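Local coordinates for VP24 (White spot syndrome virus, PDB 5HLJ), which serves as a major envelope protein of the virion and probably takes part in building the viral envelope through contacts between its copies, at the interface of chains A and B. Sequence-based numbering; all coordinates share one arbitrary frame. Chains: chain A/B, VP24.

Three patches of one interface show how two copies of one chain can meet through different surfaces. Contact 2 and contact 3 adjoin, their C-alpha centres about 7 Å apart, and share A:Tyr131 and B:Pro114; contact 1 lies about 15 Å from contact 2 and 14 Å from contact 3. Strand 105-114 serves in both chains, through its A copy in contact 1 and its B copy in contacts 2 and 3; strand 161-170 contributes from both chains in contact 1 and from chain B in contact 3. The pairing is not an exact two-fold; the deposited assembly's three copies would suit a trimer, which the structure alone does not prove.

Contact 1: the interface of chains A and B. Residues chain A 108-109, 134, 167; chain B 20, 22, 165.
A:Asp108, A:Pro134 and A:Arg167 receive B:Ile20 and B:Asn22 in a mixed patch of strand residues and a loop proline, with a weak hydrogen bond and an aliphatic contact across it. B:Asn22 can be followed outward. CB of B:Asn22 comes 3.9 Å from CG of A:Pro134, and its amide carbon CG lies nearer the same ring atom, at 3.6 Å, as the two side chains run antiparallel alongside each other. With CG anti to its own carbonyl carbon (chi1 -65°), the amide is set between A:Pro134 and A:Asp108. At the tip the branches part. OD1 of B:Asn22 accepts a 2.6 Å hydrogen bond from OG of B:Ser165, the hydroxyl arriving nearly along the C=O axis; this second-shell bond should limit rotation of the amide. ND2 of B:Asn22 offers a weak hydrogen bond to carboxylate OD1 of A:Asp108, 3.4 Å away and bent to 130° at the hydrogen, with the two planes 30° apart.

OD2 of A:Asp108 forms a long salt bridge within chain A to NE of A:Arg167, at 3.7 Å. That arginine is extended from CG to NE, and B:Ile20 lays CG1 over one guanidinium face, toward the rim and 3.5 Å from CZ of A:Arg167. An aliphatic branch thus packs on a charged group that has a carboxylate of its own chain nearby. For VP24, the site joins strands 19-28 and 161-170 of one copy to strands 105-114 and 161-170 and loop residue A:Pro134 of the next, plausibly steadying their orientation.

Contact 2: the interface of chains A and B. Residues chain A 129-132; chain B 113-114, 123-126.
This contact between two copies of VP24 sets strand 128-131 and the residue after it against the end of the partner's strand 105-114 and loop residues 123-126, joining neighbouring subunits of the deposited assembly by hydrogen bonding and aromatic packing together. A:Phe132 and B:Ser113 supply the polar part: the backbone N of A:Phe132 donates to the hydroxyl OG of B:Ser113 at 3.0 Å, almost straight at 173°. OG stands anti to its own backbone N (chi1 163°), which turns the hydroxyl toward chain A. OG of B:Ser113 also donates to the carbonyl O of B:Pro114 at 2.9 Å, while a possible bond to O of A:Phe132 is weak.

A:Tyr131 and B:Phe123 form the aromatic part, although their rings do not stack. Methylene CB of A:Tyr131 sits over the centre of the B:Phe123 face, 3.4 Å from its centroid, in a CH-pi contact. The tyrosine ring instead presents an edge to B:Pro114, whose carbonyl O lies in the ring plane near CD1. Farther along, the methyls of A:Val129 diverge: CG1 packs 3.9 Å from CG of B:Pro114, and CG2 rests against the backbone of B:Ala125. The site plausibly fixes how copies of this envelope protein lie against each other.

Contact 3: the interface of chains A and B. Residues chain A 80-81, 131, 133; chain B 114-116, 120, 163.
A:Tyr131 and B:Leu116 meet where both backbones are extended, whereas B:Gly120 farther along the loop has a positive phi.

The isobutyl group of B:Leu116 comes in roughly perpendicular to the long axis of the A:Tyr131 phenol. B:Leu116 holds CG anti to its own carbonyl carbon (chi1 -67°), extending the branched end toward the phenol tip. CD2 of B:Leu116 lies 3.7 Å from CZ of A:Tyr131, directly above it, and the other methyl, CD1 of B:Leu116, is out by the hydroxyl, 3.5 Å from OH of A:Tyr131. The leucine end thus lies over one face of the ring at its outer end, with branch carbon CG also close to the hydroxyl; the backbone N of A:Lys133 lies on the opposite face, toward the rim. From another direction A:Leu81 brings its CD1 to 3.9 Å from CD2 of B:Leu116, the two leucines meeting methyl to methyl. One leucine therefore links an aromatic tip and an aliphatic neighbour across the subunit boundary.

Beside this cluster B:Leu163, from strand 161-170, puts CD1 3.9 Å from CA of A:Lys133 and at a similar distance from its CB. The lysine contributes the root of its side chain to this packing. Direct polar bonding is absent between the residues of this patch, and water supplies a bridge at the loop end. Water 1 lies 2.7 Å from the carbonyl O of A:Thr80 and 2.8 Å from the carbonyl O of B:Gly120.

Contact 1: the interface of chains A and B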
# COMPACT_ATOMS: atom_id res chain seq x y z
N ASP A 108 9.51 -4.02 -3.74
CA ASP A 108 8.53 -4.87 -3.06
C ASP A 108 7.12 -4.68 -3.54
O ASP A 108 6.35 -5.63 -3.65
CB ASP A 108 8.54 -4.60 -1.56
CG ASP A 108 9.75 -5.14 -0.89
OD1 ASP A 108 10.07 -6.33 -1.11
OD2 ASP A 108 10.40 -4.36 -0.15
N SER A 109 6.76 -3.42 -3.77
CA SER A 109 5.38 -3.08 -4.07
C SER A 109 5.30 -1.73 -4.69
O SER A 109 6.24 -0.93 -4.60
CB SER A 109 4.52 -3.13 -2.80
OG SER A 109 5.08 -2.32 -1.78
N PRO A 134 6.92 -8.42 -7.48
CA PRO A 134 8.20 -7.99 -6.88
C PRO A 134 9.38 -8.26 -7.82
O PRO A 134 9.43 -9.31 -8.42
CB PRO A 134 8.30 -8.82 -5.60
CG PRO A 134 6.86 -9.12 -5.25
CD PRO A 134 6.14 -9.27 -6.56
N ARG A 167 8.23 0.84 -3.06
CA ARG A 167 9.01 0.49 -1.88
C ARG A 167 10.27 -0.26 -2.26
O ARG A 167 10.21 -1.30 -2.92
CB ARG A 167 8.18 -0.33 -0.89
CG ARG A 167 8.99 -0.68 0.36
CD ARG A 167 8.15 -1.37 1.44
NE ARG A 167 8.99 -2.12 2.39
CZ ARG A 167 8.88 -2.03 3.72
NH1 ARG A 167 7.98 -1.21 4.27
NH2 ARG A 167 9.68 -2.76 4.50
N ILE B 20 8.34 -6.27 4.36
CA ILE B 20 7.27 -6.76 3.51
C ILE B 20 7.50 -8.23 3.17
O ILE B 20 8.60 -8.62 2.80
CB ILE B 20 7.18 -5.95 2.22
CG1 ILE B 20 6.77 -4.51 2.52
CG2 ILE B 20 6.14 -6.53 1.31
CD1 ILE B 20 5.36 -4.36 2.95
N ASN B 22 6.25 -11.14 0.67
CA ASN B 22 5.52 -11.33 -0.59
C ASN B 22 5.25 -12.81 -0.83
O ASN B 22 6.18 -13.61 -0.97
CB ASN B 22 6.30 -10.73 -1.77
CG ASN B 22 6.44 -9.21 -1.67
OD1 ASN B 22 5.46 -8.48 -1.78
ND2 ASN B 22 7.67 -8.73 -1.48
N SER B 165 0.94 -9.08 -0.62
CA SER B 165 1.94 -8.37 0.15
C SER B 165 1.47 -8.13 1.57
O SER B 165 0.40 -7.56 1.78
CB SER B 165 2.30 -7.03 -0.50
OG SER B 165 3.17 -7.20 -1.59

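Contact 2: the interface of chains A and B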
# COMPACT_ATOMS: atom_id res chain seq x y z
N VAL A 129 -7.12 -1.40 -11.95
CA VAL A 129 -6.47 -2.51 -11.28
C VAL A 129 -4.98 -2.43 -11.59
O VAL A 129 -4.57 -2.28 -12.74
CB VAL A 129 -7.06 -3.87 -11.72
CG1 VAL A 129 -6.33 -5.03 -11.05
CG2 VAL A 129 -8.52 -3.93 -11.38
N LEU A 130 -4.18 -2.47 -10.53
CA LEU A 130 -2.73 -2.41 -10.61
C LEU A 130 -2.12 -3.79 -10.70
O LEU A 130 -2.40 -4.65 -9.87
CB LEU A 130 -2.18 -1.72 -9.37
CG LEU A 130 -1.56 -0.33 -9.45
CD1 LEU A 130 -0.98 0.00 -8.08
CD2 LEU A 130 -0.47 -0.34 -10.49
N TYR A 131 -1.26 -4.01 -11.69
CA TYR A 131 -0.47 -5.22 -11.73
C TYR A 131 0.98 -4.94 -11.31
O TYR A 131 1.65 -4.07 -11.87
CB TYR A 131 -0.49 -5.88 -13.12
CG TYR A 131 0.56 -6.96 -13.23
CD1 TYR A 131 0.37 -8.19 -12.62
CD2 TYR A 131 1.78 -6.73 -13.86
CE1 TYR A 131 1.35 -9.17 -12.66
CE2 TYR A 131 2.77 -7.70 -13.90
CZ TYR A 131 2.54 -8.92 -13.31
OH TYR A 131 3.50 -9.89 -13.35
N PHE A 132 1.48 -5.68 -10.32
CA PHE A 132 2.90 -5.61 -9.99
C PHE A 132 3.43 -6.88 -9.33
O PHE A 132 2.87 -7.36 -8.35
CB PHE A 132 3.21 -4.42 -9.06
CG PHE A 132 4.68 -4.28 -8.77
CD1 PHE A 132 5.56 -3.87 -9.77
CD2 PHE A 132 5.20 -4.63 -7.53
CE1 PHE A 132 6.93 -3.75 -9.52
CE2 PHE A 132 6.56 -4.51 -7.27
CZ PHE A 132 7.43 -4.07 -8.28
N SER B 113 -2.10 -7.96 -5.78
CA SER B 113 -2.02 -7.75 -7.20
C SER B 113 -2.47 -9.05 -7.85
O SER B 113 -2.12 -10.12 -7.36
CB SER B 113 -0.60 -7.37 -7.61
OG SER B 113 -0.41 -7.54 -9.01
N PRO B 114 -3.25 -8.97 -8.93
CA PRO B 114 -3.46 -10.20 -9.72
C PRO B 114 -2.12 -10.69 -10.24
O PRO B 114 -1.24 -9.86 -10.48
CB PRO B 114 -4.36 -9.74 -10.87
CG PRO B 114 -4.09 -8.25 -11.00
CD PRO B 114 -3.84 -7.78 -9.58
N PHE B 123 -3.30 -9.73 -17.18
CA PHE B 123 -3.72 -9.96 -15.80
C PHE B 123 -5.21 -9.70 -15.66
O PHE B 123 -5.78 -8.95 -16.43
CB PHE B 123 -2.91 -9.10 -14.82
CG PHE B 123 -3.01 -7.61 -15.07
CD1 PHE B 123 -2.12 -6.98 -15.94
CD2 PHE B 123 -3.98 -6.85 -14.42
CE1 PHE B 123 -2.20 -5.61 -16.17
CE2 PHE B 123 -4.06 -5.46 -14.65
CZ PHE B 123 -3.17 -4.85 -15.53
N SER B 124 -5.84 -10.33 -14.68
CA SER B 124 -7.24 -10.07 -14.45
C SER B 124 -7.51 -8.65 -13.93
O SER B 124 -6.97 -8.25 -12.91
CB SER B 124 -7.82 -11.07 -13.47
OG SER B 124 -9.06 -10.60 -13.02
N ALA B 125 -8.37 -7.92 -14.62
CA ALA B 125 -8.77 -6.57 -14.22
C ALA B 125 -10.08 -6.62 -13.46
O ALA B 125 -10.84 -5.66 -13.44
CB ALA B 125 -8.92 -5.65 -15.45
N ASN B 126 -10.35 -7.78 -12.87
CA ASN B 126 -11.48 -7.94 -11.96
C ASN B 126 -11.29 -7.03 -10.74
O ASN B 126 -10.42 -7.30 -9.90
CB ASN B 126 -11.56 -9.41 -11.55
CG ASN B 126 -12.83 -9.76 -10.82
OD1 ASN B 126 -13.73 -8.92 -10.65
ND2 ASN B 126 -12.92 -11.01 -10.38

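Contact 3: the interface of chains A and B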
# COMPACT_ATOMS: atom_id res chain seq x y z
N THR A 80 5.92 -5.93 -21.87
CA THR A 80 5.87 -7.33 -21.45
C THR A 80 4.43 -7.80 -21.39
O THR A 80 4.15 -8.97 -21.11
CB THR A 80 6.51 -7.55 -20.08
OG1 THR A 80 5.80 -6.75 -19.12
CG2 THR A 80 7.98 -7.16 -20.11
N LEU A 81 3.51 -6.87 -21.66
CA LEU A 81 2.09 -7.08 -21.46
C LEU A 81 1.29 -6.87 -22.75
O LEU A 81 1.56 -5.94 -23.50
CB LEU A 81 1.58 -6.11 -20.39
CG LEU A 81 1.32 -6.49 -18.93
CD1 LEU A 81 2.16 -7.65 -18.43
CD2 LEU A 81 1.46 -5.24 -18.05
N TYR A 131 -1.26 -4.01 -11.69
CA TYR A 131 -0.47 -5.22 -11.73
C TYR A 131 0.98 -4.94 -11.31
O TYR A 131 1.65 -4.07 -11.87
CB TYR A 131 -0.49 -5.88 -13.12
CG TYR A 131 0.56 -6.96 -13.23
CD1 TYR A 131 0.37 -8.19 -12.62
CD2 TYR A 131 1.78 -6.73 -13.86
CE1 TYR A 131 1.35 -9.17 -12.66
CE2 TYR A 131 2.77 -7.70 -13.90
CZ TYR A 131 2.54 -8.92 -13.31
OH TYR A 131 3.50 -9.89 -13.35
N LYS A 133 4.54 -7.38 -9.87
CA LYS A 133 5.26 -8.51 -9.30
C LYS A 133 6.60 -8.03 -8.73
O LYS A 133 7.33 -7.29 -9.40
CB LYS A 133 5.47 -9.56 -10.40
CG LYS A 133 6.50 -10.65 -10.14
CD LYS A 133 6.54 -11.55 -11.39
CE LYS A 133 7.70 -12.52 -11.40
NZ LYS A 133 7.55 -13.57 -10.37
N PRO B 114 -3.25 -8.97 -8.93
CA PRO B 114 -3.46 -10.20 -9.72
C PRO B 114 -2.12 -10.69 -10.24
O PRO B 114 -1.24 -9.86 -10.48
CB PRO B 114 -4.36 -9.74 -10.87
CG PRO B 114 -4.09 -8.25 -11.00
CD PRO B 114 -3.84 -7.78 -9.58
N GLY B 115 -1.95 -12.01 -10.37
CA GLY B 115 -0.80 -12.57 -11.06
C GLY B 115 -1.07 -12.62 -12.56
O GLY B 115 -2.18 -12.29 -13.00
N LEU B 116 -0.07 -13.00 -13.35
CA LEU B 116 -0.26 -13.14 -14.79
C LEU B 116 -1.06 -14.40 -15.07
O LEU B 116 -0.93 -15.39 -14.34
CB LEU B 116 1.09 -13.20 -15.52
CG LEU B 116 1.91 -11.90 -15.48
CD1 LEU B 116 3.33 -12.14 -15.97
CD2 LEU B 116 1.22 -10.78 -16.27
N GLY B 120 0.78 -15.51 -19.88
CA GLY B 120 2.00 -14.91 -19.36
C GLY B 120 2.15 -13.41 -19.63
O GLY B 120 3.20 -12.83 -19.38
N LEU B 163 -1.07 -12.17 -6.02
CA LEU B 163 0.17 -11.94 -5.28
C LEU B 163 -0.18 -11.15 -4.04
O LEU B 163 -0.89 -10.15 -4.13
CB LEU B 163 1.18 -11.18 -6.13
CG LEU B 163 1.39 -11.75 -7.53
CD1 LEU B 163 2.30 -10.86 -8.40
CD2 LEU B 163 1.97 -13.15 -7.39
O HOH W 1 4.94 -10.69 -19.18